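Local coordinates for protein - conserved hypothetical (Bacillus anthracis, PDB 4LES) that is of unknown function but folds into a beta-rich domain built round a four-stranded antiparallel sheet, at residues T80-V85 with M127-P133; E118-S124 with L169-K175; Y155-E161 with R176-V180. One frame throughout, in Å; residues are numbered along the deposited sequence.

In the fold
All three contacts lie on or beside the four-stranded antiparallel sheet. Interactions 1 and 2 are neighbours at one end of it, with centres about 8 Å apart. They use adjacent strands, 83-96 and 110-121. The backbones of Lys82 and Ile122 bond between them, as do those of Met127 and Leu169. Interaction 3 lies about 18 Å from interaction 2, centre to centre, on the continuation of strand 174-184. Gln177 of that strand also touches Leu132 and Pro133 of interaction 1. No active site is known. The ethanol near Asp84 and the phosphate near Lys159 probably come from the crystallisation liquor.

Interaction 1: T80-V85 with M127-P133; sequences TPKFDV and MKLAFLP. With EOH (ethanol), chain D.
Phe83 fills an apolar pocket lined by Met127, Phe131, Leu132 and Pro133, where strand 83-96 leaves the hairpin turn that follows strand 69-79. Its CG stands anti to the carbonyl carbon, beside the backbone N (chi1 -56°), which points the ring at 127-133. Leu132 CD2 lies over one ring face, 3.9 Å from the Phe83 centroid, in a CH-pi contact offset toward the rim on the CD1 side. Pro133 CD comes in obliquely, 3.6 Å from Phe83 CD2. The far end of the ring meets Met127, a selenomethionine, with 3.7 Å between Phe83 CZ and Met127 CB. Phe131 adds its CB and its carbonyl oxygen, both beside Phe83 CE2.

Pro133 has two more neighbours. Its CG sits 3.6 Å from Val85 CG2 and 3.4 Å from Thr80 OG1. Thr80 is tied into the turn by its backbone, with Thr80 N bonded to Phe83 O at 2.9 Å.

Outside the pocket, Lys82 extends along its whole chain toward the 3-10 turn at 129-131. Its NZ stands over the face of the Phe131 ring, 4.1 Å from the centroid and 29° off the ring normal, a cation-pi contact. The methyl CE of Met127 lies beside the same amine. Leu169 of the small two-stranded sheet also touches Phe83.

Dispersion between apolar surfaces therefore carries most of this contact. The one charged group that takes part is probably steadied by the electron-rich face of an aromatic ring.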
loop_
_atom_site.group_PDB
_atom_site.type_symbol
_atom_site.label_atom_id
_atom_site.label_comp_id
_atom_site.label_asym_id
_atom_site.label_seq_id
_atom_site.Cartn_x
_atom_site.Cartn_y
_atom_site.Cartn_z
ATOM N N THR A 80 -2.369 16.386 3.976
ATOM C CA THR A 80 -3.597 16.316 4.766
ATOM C C THR A 80 -3.279 17.172 5.973
ATOM O O THR A 80 -2.109 17.512 6.206
ATOM C CB THR A 80 -4.004 14.872 5.172
ATOM O OG1 THR A 80 -3.104 14.343 6.166
ATOM C CG2 THR A 80 -4.042 13.976 3.967
ATOM N N PRO A 81 -4.310 17.563 6.731
ATOM C CA PRO A 81 -4.075 18.461 7.863
ATOM C C PRO A 81 -3.005 18.004 8.852
ATOM O O PRO A 81 -2.180 18.806 9.269
ATOM C CB PRO A 81 -5.450 18.528 8.547
ATOM C CG PRO A 81 -6.437 18.191 7.463
ATOM C CD PRO A 81 -5.737 17.198 6.586
ATOM N N LYS A 82 -2.995 16.730 9.213
ATOM C CA LYS A 82 -2.033 16.256 10.220
ATOM C C LYS A 82 -0.827 15.519 9.667
ATOM O O LYS A 82 0.228 15.496 10.303
ATOM C CB LYS A 82 -2.758 15.338 11.208
ATOM C CG LYS A 82 -3.852 16.013 12.010
ATOM C CD LYS A 82 -4.656 14.971 12.789
ATOM C CE LYS A 82 -5.608 15.614 13.784
ATOM N NZ LYS A 82 -6.351 14.581 14.552
ATOM N N PHE A 83 -0.981 14.957 8.465
ATOM C CA PHE A 83 0.032 14.132 7.851
ATOM C C PHE A 83 0.256 14.391 6.354
ATOM O O PHE A 83 -0.689 14.649 5.619
ATOM C CB PHE A 83 -0.414 12.647 7.947
ATOM C CG PHE A 83 -0.705 12.163 9.357
ATOM C CD1 PHE A 83 0.294 11.605 10.138
ATOM C CD2 PHE A 83 -1.983 12.243 9.888
ATOM C CE1 PHE A 83 0.038 11.158 11.429
ATOM C CE2 PHE A 83 -2.254 11.807 11.194
ATOM C CZ PHE A 83 -1.243 11.266 11.965
ATOM N N ASP A 84 1.511 14.270 5.918
ATOM C CA ASP A 84 1.859 14.267 4.484
ATOM C C ASP A 84 2.028 12.803 4.161
ATOM O O ASP A 84 2.861 12.134 4.769
ATOM C CB ASP A 84 3.167 15.015 4.182
ATOM C CG ASP A 84 2.965 16.532 4.101
ATOM O OD1 ASP A 84 1.799 16.969 3.961
ATOM O OD2 ASP A 84 3.972 17.270 4.192
ATOM N N VAL A 85 1.230 12.310 3.226
ATOM C CA VAL A 85 1.244 10.918 2.839
ATOM C C VAL A 85 1.939 10.752 1.501
ATOM O O VAL A 85 1.533 11.349 0.510
ATOM C CB VAL A 85 -0.195 10.377 2.726
ATOM C CG1 VAL A 85 -0.180 8.943 2.234
ATOM C CG2 VAL A 85 -0.911 10.486 4.068
HETATM N N MSE A 127 0.803 12.422 17.218
HETATM C CA MSE A 127 -0.543 12.167 16.728
HETATM C C MSE A 127 -0.693 10.677 16.696
HETATM O O MSE A 127 0.287 9.953 16.532
HETATM C CB MSE A 127 -0.751 12.771 15.340
HETATM C CG MSE A 127 -0.501 14.289 15.277
HETATM SE SE MSE A 127 -1.634 15.340 16.516
HETATM C CE MSE A 127 -3.177 14.113 16.561
ATOM N N LYS A 128 -1.924 10.204 16.833
ATOM C CA LYS A 128 -2.203 8.780 16.854
ATOM C C LYS A 128 -2.174 8.167 15.470
ATOM O O LYS A 128 -2.665 8.752 14.495
ATOM C CB LYS A 128 -3.564 8.523 17.461
ATOM C CG LYS A 128 -3.741 9.157 18.837
ATOM C CD LYS A 128 -5.088 8.821 19.448
ATOM C CE LYS A 128 -5.263 7.318 19.645
ATOM N NZ LYS A 128 -6.457 7.012 20.485
ATOM N N LEU A 129 -1.629 6.957 15.425
ATOM C CA LEU A 129 -1.516 6.153 14.236
ATOM C C LEU A 129 -2.904 5.953 13.631
ATOM O O LEU A 129 -3.064 5.901 12.406
ATOM C CB LEU A 129 -0.929 4.792 14.626
ATOM C CG LEU A 129 -0.168 3.991 13.603
ATOM C CD1 LEU A 129 1.092 4.762 13.249
ATOM C CD2 LEU A 129 0.177 2.612 14.158
ATOM N N ALA A 130 -3.905 5.855 14.500
ATOM C CA ALA A 130 -5.299 5.691 14.078
ATOM C C ALA A 130 -5.768 6.837 13.171
ATOM O O ALA A 130 -6.665 6.651 12.353
ATOM C CB ALA A 130 -6.215 5.588 15.294
ATOM N N PHE A 131 -5.174 8.014 13.310
ATOM C CA PHE A 131 -5.571 9.124 12.454
ATOM C C PHE A 131 -4.814 9.171 11.129
ATOM O O PHE A 131 -5.033 10.065 10.365
ATOM C CB PHE A 131 -5.450 10.448 13.183
ATOM C CG PHE A 131 -6.322 10.544 14.426
ATOM C CD1 PHE A 131 -7.655 10.123 14.405
ATOM C CD2 PHE A 131 -5.838 11.122 15.573
ATOM C CE1 PHE A 131 -8.471 10.239 15.527
ATOM C CE2 PHE A 131 -6.654 11.260 16.705
ATOM C CZ PHE A 131 -7.970 10.809 16.679
ATOM N N LEU A 132 -3.916 8.226 10.849
ATOM C CA LEU A 132 -3.250 8.232 9.530
ATOM C C LEU A 132 -4.290 8.193 8.424
ATOM O O LEU A 132 -5.235 7.435 8.507
ATOM C CB LEU A 132 -2.310 7.055 9.355
ATOM C CG LEU A 132 -0.867 7.263 9.783
ATOM C CD1 LEU A 132 -0.109 5.945 9.646
ATOM C CD2 LEU A 132 -0.205 8.321 8.926
ATOM N N PRO A 133 -4.125 9.018 7.377
ATOM C CA PRO A 133 -5.131 8.991 6.339
ATOM C C PRO A 133 -5.250 7.656 5.624
ATOM O O PRO A 133 -4.274 6.942 5.467
ATOM C CB PRO A 133 -4.643 10.054 5.354
ATOM C CG PRO A 133 -3.842 10.999 6.177
ATOM C CD PRO A 133 -3.164 10.119 7.187
HETATM C C1 EOH D . 7.386 16.517 3.541
HETATM C C2 EOH D . 7.391 17.417 4.761
HETATM O O EOH D . 6.276 15.610 3.590
#

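Interaction 2: E118-S124 with L169-K175; sequences EGKNITS and LKPGEVK
Asn121 ND2, at one end of the amide, points its N-H at Leu169 O, 3.1 Å away and tilted 21° from the amide plane. The amide belongs to an Asx turn where strand 110-121, paired antiparallel with strand 174-184, ends. The bond ties this end to that of strand 168-169, just before the turn into 174-184. The donor sits above the carbonyl plane of Leu169. ND2 also bonds to Glu125 O. At the other end, Asn121 OD1 takes two bonds from Thr123. The hydroxyl OG1 arrives in the carbonyl plane, on a lone pair, at 2.6 Å. The backbone N comes from above that plane and closes the Asx turn. With CG anti to the backbone N (chi1 174°), the amide reaches across to Leu169. Bonds at both its ends should hold it from flipping.

In the antiparallel pairing, Gly119 and Lys175 form a hydrogen-bonded pair, with Lys175 N to Gly119 O at 2.8 Å and the return bond from Gly119 N to Lys175 O. Lys120 and Val174 are the next, non-hydrogen-bonded pair, and their side chains share a face. There Lys120 CG rests 3.8 Å from Val174 CG2. Val174 CG1 turns the other way, toward the carboxylate of Glu118, whose main polar partner is Lys88.

The backbone of Asn121 ends the ladder in a G1 beta bulge. Its N bonds to Glu173 O, and its O accepts from Gly172 N at 2.8 Å. Gly172, third in the type II turn from Lys170 to Glu173, has positive phi (86°). Pro171 in that turn lays CB and CG against the carbonyls of Thr123 and Ser124. The carboxylate of Glu173 folds back, and its OE1 accepts Lys170 N at 2.9 Å from above the carboxylate plane.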
loop_
_atom_site.group_PDB
_atom_site.type_symbol
_atom_site.label_atom_id
_atom_site.label_comp_id
_atom_site.label_asym_id
_atom_site.label_seq_id
_atom_site.Cartn_x
_atom_site.Cartn_y
_atom_site.Cartn_z
ATOM N N GLU A 118 3.656 5.910 2.802
ATOM C CA GLU A 118 4.135 6.278 4.130
ATOM C C GLU A 118 3.520 7.610 4.585
ATOM O O GLU A 118 3.097 8.407 3.754
ATOM C CB GLU A 118 5.657 6.296 4.155
ATOM C CG GLU A 118 6.310 7.254 3.185
ATOM C CD GLU A 118 7.829 7.106 3.195
ATOM O OE1 GLU A 118 8.308 5.957 3.320
ATOM O OE2 GLU A 118 8.532 8.128 3.070
ATOM N N GLY A 119 3.423 7.814 5.891
ATOM C CA GLY A 119 2.842 9.034 6.433
ATOM C C GLY A 119 3.808 9.705 7.379
ATOM O O GLY A 119 4.468 9.036 8.154
ATOM N N LYS A 120 3.864 11.027 7.321
ATOM C CA LYS A 120 4.733 11.827 8.156
ATOM C C LYS A 120 3.869 12.779 8.973
ATOM O O LYS A 120 3.037 13.481 8.431
ATOM C CB LYS A 120 5.688 12.625 7.263
ATOM C CG LYS A 120 6.762 13.459 7.954
ATOM C CD LYS A 120 7.629 14.120 6.873
ATOM C CE LYS A 120 9.052 14.432 7.309
ATOM N NZ LYS A 120 9.167 15.625 8.180
ATOM N N ASN A 121 4.064 12.792 10.278
ATOM C CA ASN A 121 3.334 13.676 11.156
ATOM C C ASN A 121 3.931 15.040 10.912
ATOM O O ASN A 121 5.102 15.246 11.195
ATOM C CB ASN A 121 3.526 13.245 12.617
ATOM C CG ASN A 121 2.897 14.218 13.623
ATOM O OD1 ASN A 121 2.255 15.225 13.256
ATOM N ND2 ASN A 121 3.095 13.925 14.908
ATOM N N ILE A 122 3.147 15.961 10.360
ATOM C CA ILE A 122 3.648 17.301 10.083
ATOM C C ILE A 122 3.191 18.329 11.114
ATOM O O ILE A 122 3.336 19.523 10.891
ATOM C CB ILE A 122 3.243 17.790 8.685
ATOM C CG1 ILE A 122 1.730 17.688 8.504
ATOM C CG2 ILE A 122 3.952 16.968 7.626
ATOM C CD1 ILE A 122 1.215 18.481 7.331
ATOM N N THR A 123 2.648 17.857 12.235
ATOM C CA THR A 123 2.214 18.740 13.332
ATOM C C THR A 123 3.348 18.772 14.368
ATOM O O THR A 123 4.337 18.042 14.253
ATOM C CB THR A 123 0.891 18.279 14.009
ATOM O OG1 THR A 123 1.086 17.056 14.756
ATOM C CG2 THR A 123 -0.211 18.095 12.962
ATOM N N SER A 124 3.193 19.608 15.381
ATOM C CA SER A 124 4.210 19.765 16.413
ATOM C C SER A 124 3.913 18.915 17.635
ATOM O O SER A 124 4.612 19.013 18.643
ATOM C CB SER A 124 4.299 21.230 16.814
ATOM O OG SER A 124 3.017 21.705 17.178
ATOM N N LEU A 169 2.767 8.682 16.275
ATOM C CA LEU A 169 3.948 9.149 15.571
ATOM C C LEU A 169 4.341 10.434 16.208
ATOM O O LEU A 169 3.493 11.269 16.515
ATOM C CB LEU A 169 3.717 9.477 14.116
ATOM C CG LEU A 169 3.339 8.422 13.116
ATOM C CD1 LEU A 169 1.913 7.978 13.400
ATOM C CD2 LEU A 169 3.474 9.012 11.709
ATOM N N LYS A 170 5.632 10.620 16.364
ATOM C CA LYS A 170 6.136 11.827 16.945
ATOM C C LYS A 170 6.222 12.906 15.898
ATOM O O LYS A 170 6.224 12.607 14.702
ATOM C CB LYS A 170 7.490 11.555 17.569
ATOM C CG LYS A 170 7.363 10.682 18.804
ATOM C CD LYS A 170 8.645 10.661 19.600
ATOM C CE LYS A 170 8.398 10.105 20.984
ATOM N NZ LYS A 170 9.677 10.046 21.729
ATOM N N PRO A 171 6.279 14.174 16.338
ATOM C CA PRO A 171 6.384 15.291 15.402
ATOM C C PRO A 171 7.517 15.078 14.402
ATOM O O PRO A 171 8.659 14.930 14.804
ATOM C CB PRO A 171 6.691 16.491 16.306
ATOM C CG PRO A 171 6.233 16.101 17.658
ATOM C CD PRO A 171 6.218 14.613 17.746
ATOM N N GLY A 172 7.196 15.038 13.111
ATOM C CA GLY A 172 8.207 14.845 12.059
ATOM C C GLY A 172 8.547 13.388 11.769
ATOM O O GLY A 172 9.320 13.105 10.855
ATOM N N GLU A 173 7.959 12.464 12.527
ATOM C CA GLU A 173 8.234 11.038 12.355
ATOM C C GLU A 173 7.458 10.458 11.157
ATOM O O GLU A 173 6.342 10.870 10.861
ATOM C CB GLU A 173 7.903 10.271 13.642
ATOM C CG GLU A 173 8.405 8.836 13.624
ATOM C CD GLU A 173 7.935 8.000 14.812
ATOM O OE1 GLU A 173 7.668 8.560 15.907
ATOM O OE2 GLU A 173 7.844 6.758 14.626
ATOM N N VAL A 174 8.078 9.506 10.467
ATOM C CA VAL A 174 7.479 8.873 9.299
ATOM C C VAL A 174 7.145 7.414 9.610
ATOM O O VAL A 174 7.917 6.719 10.240
ATOM C CB VAL A 174 8.427 8.919 8.098
ATOM C CG1 VAL A 174 7.742 8.352 6.871
ATOM C CG2 VAL A 174 8.883 10.342 7.810
ATOM N N LYS A 175 5.997 6.953 9.148
ATOM C CA LYS A 175 5.558 5.583 9.371
ATOM C C LYS A 175 5.121 4.918 8.068
ATOM O O LYS A 175 4.258 5.436 7.354
ATOM C CB LYS A 175 4.433 5.608 10.403
ATOM C CG LYS A 175 3.440 4.457 10.371
ATOM C CD LYS A 175 4.035 3.072 10.641
ATOM C CE LYS A 175 2.914 2.024 10.648
ATOM N NZ LYS A 175 3.325 0.661 10.207
#

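Interaction 3: Y155-E161 with R176-V180; sequences YDVEKGE and RQNKV. With PO4 (phosphate ion), chain E.
Asn178 and Asp156 form the one hydrogen bond between these segments. Asn178 ND2 donates to Asp156 OD1 at 3.2 Å, almost straight (164°) and with the acceptor close to the amide plane. The carboxylate oxygen is met nearly along its C-O axis. Glu161 OE2 is also near, 3.1 Å from Asn178 ND2, but the angle is too poor for a bond. The other oxygen, Glu161 OE1, forms a salt bridge with Arg176 NH1 at 3.3 Å. It lies well out of the guanidinium plane, so charge alone makes the link. Two carboxylates thus flank one amide nitrogen.

Asn178 ND2 also sits at the edge of the Tyr155 ring, 4.1 Å from CE2, with ring and amide planes almost perpendicular. Val180 CG2 packs against Tyr155 CB.

A second shell fixes these groups. Asn178 OD1 takes a weak bond from Ala117 N, and Arg176 NE bonds to Ala117 O. Tyr155 OH bonds to Glu116. Glu161 is placed by a Schellman motif that ends the helix: its N bonds to Asp156 O at 2.7 Å, and Gly160 is the C-prime residue. Lys159, beside that helix end, bonds weakly to a phosphate also held by Arg89.

The contact lays the C-terminal end of helix 149-158 on strand 174-184, an outermost strand of the sheet. Tyr155 reaches further, touching the adjacent strand 110-121 and, beyond it, 83-96.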
loop_
_atom_site.group_PDB
_atom_site.type_symbol
_atom_site.label_atom_id
_atom_site.label_comp_id
_atom_site.label_asym_id
_atom_site.label_seq_id
_atom_site.Cartn_x
_atom_site.Cartn_y
_atom_site.Cartn_z
ATOM N N TYR A 155 4.929 -9.074 3.334
ATOM C CA TYR A 155 5.618 -8.126 2.457
ATOM C C TYR A 155 6.486 -7.195 3.275
ATOM O O TYR A 155 7.566 -6.822 2.838
ATOM C CB TYR A 155 4.638 -7.320 1.622
ATOM C CG TYR A 155 5.318 -6.385 0.661
ATOM C CD1 TYR A 155 5.786 -6.843 -0.558
ATOM C CD2 TYR A 155 5.520 -5.055 0.984
ATOM C CE1 TYR A 155 6.411 -5.989 -1.449
ATOM C CE2 TYR A 155 6.153 -4.196 0.111
ATOM C CZ TYR A 155 6.598 -4.671 -1.112
ATOM O OH TYR A 155 7.223 -3.831 -1.988
ATOM N N ASP A 156 6.019 -6.831 4.467
ATOM C CA ASP A 156 6.793 -5.949 5.349
ATOM C C ASP A 156 8.071 -6.630 5.849
ATOM O O ASP A 156 9.129 -5.998 5.864
ATOM C CB ASP A 156 5.943 -5.443 6.510
ATOM C CG ASP A 156 4.856 -4.456 6.060
ATOM O OD1 ASP A 156 4.951 -3.880 4.948
ATOM O OD2 ASP A 156 3.902 -4.247 6.834
ATOM N N VAL A 157 7.975 -7.900 6.253
ATOM C CA VAL A 157 9.163 -8.667 6.662
ATOM C C VAL A 157 10.059 -8.858 5.427
ATOM O O VAL A 157 11.276 -8.702 5.498
ATOM C CB VAL A 157 8.810 -10.040 7.288
ATOM C CG1 VAL A 157 10.079 -10.844 7.575
ATOM C CG2 VAL A 157 8.010 -9.844 8.572
ATOM N N GLU A 158 9.449 -9.177 4.295
ATOM C CA GLU A 158 10.186 -9.307 3.056
ATOM C C GLU A 158 11.090 -8.081 2.828
ATOM O O GLU A 158 12.227 -8.220 2.383
ATOM C CB GLU A 158 9.222 -9.469 1.891
ATOM C CG GLU A 158 9.914 -9.521 0.542
ATOM C CD GLU A 158 8.947 -9.612 -0.605
ATOM O OE1 GLU A 158 7.757 -9.898 -0.379
ATOM O OE2 GLU A 158 9.394 -9.392 -1.739
ATOM N N LYS A 159 10.582 -6.891 3.148
ATOM C CA LYS A 159 11.342 -5.647 2.959
ATOM C C LYS A 159 12.185 -5.206 4.164
ATOM O O LYS A 159 12.756 -4.120 4.139
ATOM C CB LYS A 159 10.381 -4.504 2.549
ATOM C CG LYS A 159 9.673 -4.744 1.211
ATOM C CD LYS A 159 10.674 -4.872 0.064
ATOM C CE LYS A 159 10.020 -5.395 -1.201
ATOM N NZ LYS A 159 11.009 -5.664 -2.284
ATOM N N GLY A 160 12.270 -6.036 5.204
ATOM C CA GLY A 160 13.041 -5.699 6.405
ATOM C C GLY A 160 12.329 -4.705 7.312
ATOM O O GLY A 160 12.958 -4.018 8.110
ATOM N N GLU A 161 11.012 -4.635 7.199
ATOM C CA GLU A 161 10.210 -3.728 8.013
ATOM C C GLU A 161 9.615 -4.591 9.119
ATOM O O GLU A 161 8.417 -4.882 9.176
ATOM C CB GLU A 161 9.176 -3.017 7.135
ATOM C CG GLU A 161 9.851 -2.354 5.925
ATOM C CD GLU A 161 8.920 -1.555 5.036
ATOM O OE1 GLU A 161 9.374 -1.151 3.945
ATOM O OE2 GLU A 161 7.756 -1.319 5.418
ATOM N N ARG A 176 5.728 3.777 7.753
ATOM C CA ARG A 176 5.379 3.029 6.548
ATOM C C ARG A 176 3.960 2.527 6.665
ATOM O O ARG A 176 3.518 2.180 7.733
ATOM C CB ARG A 176 6.298 1.835 6.317
ATOM C CG ARG A 176 7.737 2.147 5.916
ATOM C CD ARG A 176 7.872 3.104 4.722
ATOM N NE ARG A 176 7.072 2.753 3.522
ATOM C CZ ARG A 176 7.503 2.100 2.437
ATOM N NH1 ARG A 176 8.759 1.676 2.322
ATOM N NH2 ARG A 176 6.659 1.862 1.449
ATOM N N GLN A 177 3.235 2.535 5.558
ATOM C CA GLN A 177 1.848 2.049 5.529
ATOM C C GLN A 177 1.596 1.326 4.207
ATOM O O GLN A 177 0.808 1.760 3.350
ATOM C CB GLN A 177 0.770 3.134 5.881
ATOM C CG GLN A 177 0.900 4.547 5.288
ATOM C CD GLN A 177 -0.309 5.487 5.587
ATOM O OE1 GLN A 177 -0.154 6.708 5.740
ATOM N NE2 GLN A 177 -1.506 4.912 5.668
ATOM N N ASN A 178 2.303 0.206 4.055
ATOM C CA ASN A 178 2.143 -0.639 2.883
ATOM C C ASN A 178 0.822 -1.395 2.917
ATOM O O ASN A 178 0.462 -1.913 3.944
ATOM C CB ASN A 178 3.314 -1.615 2.780
ATOM C CG ASN A 178 4.629 -0.895 2.511
ATOM O OD1 ASN A 178 4.657 0.139 1.852
ATOM N ND2 ASN A 178 5.700 -1.411 3.043
ATOM N N LYS A 179 0.090 -1.420 1.811
ATOM C CA LYS A 179 -1.155 -2.196 1.742
ATOM C C LYS A 179 -0.958 -3.284 0.704
ATOM O O LYS A 179 -0.311 -3.050 -0.336
ATOM C CB LYS A 179 -2.318 -1.352 1.221
ATOM C CG LYS A 179 -2.450 0.039 1.781
ATOM C CD LYS A 179 -2.820 0.025 3.230
ATOM C CE LYS A 179 -3.270 1.432 3.597
ATOM N NZ LYS A 179 -3.217 1.671 5.043
ATOM N N VAL A 180 -1.541 -4.448 0.944
ATOM C CA VAL A 180 -1.464 -5.538 -0.010
ATOM C C VAL A 180 -2.853 -6.092 -0.277
ATOM O O VAL A 180 -3.564 -6.504 0.648
ATOM C CB VAL A 180 -0.513 -6.658 0.470
ATOM C CG1 VAL A 180 -0.430 -7.777 -0.555
ATOM C CG2 VAL A 180 0.869 -6.083 0.743
HETATM P P PO4 E . 10.844 -5.123 -5.714
HETATM O O1 PO4 E . 9.387 -4.956 -5.343
HETATM O O2 PO4 E . 11.077 -4.799 -7.165
HETATM O O3 PO4 E . 11.641 -4.176 -4.874
HETATM O O4 PO4 E . 11.272 -6.542 -5.451
#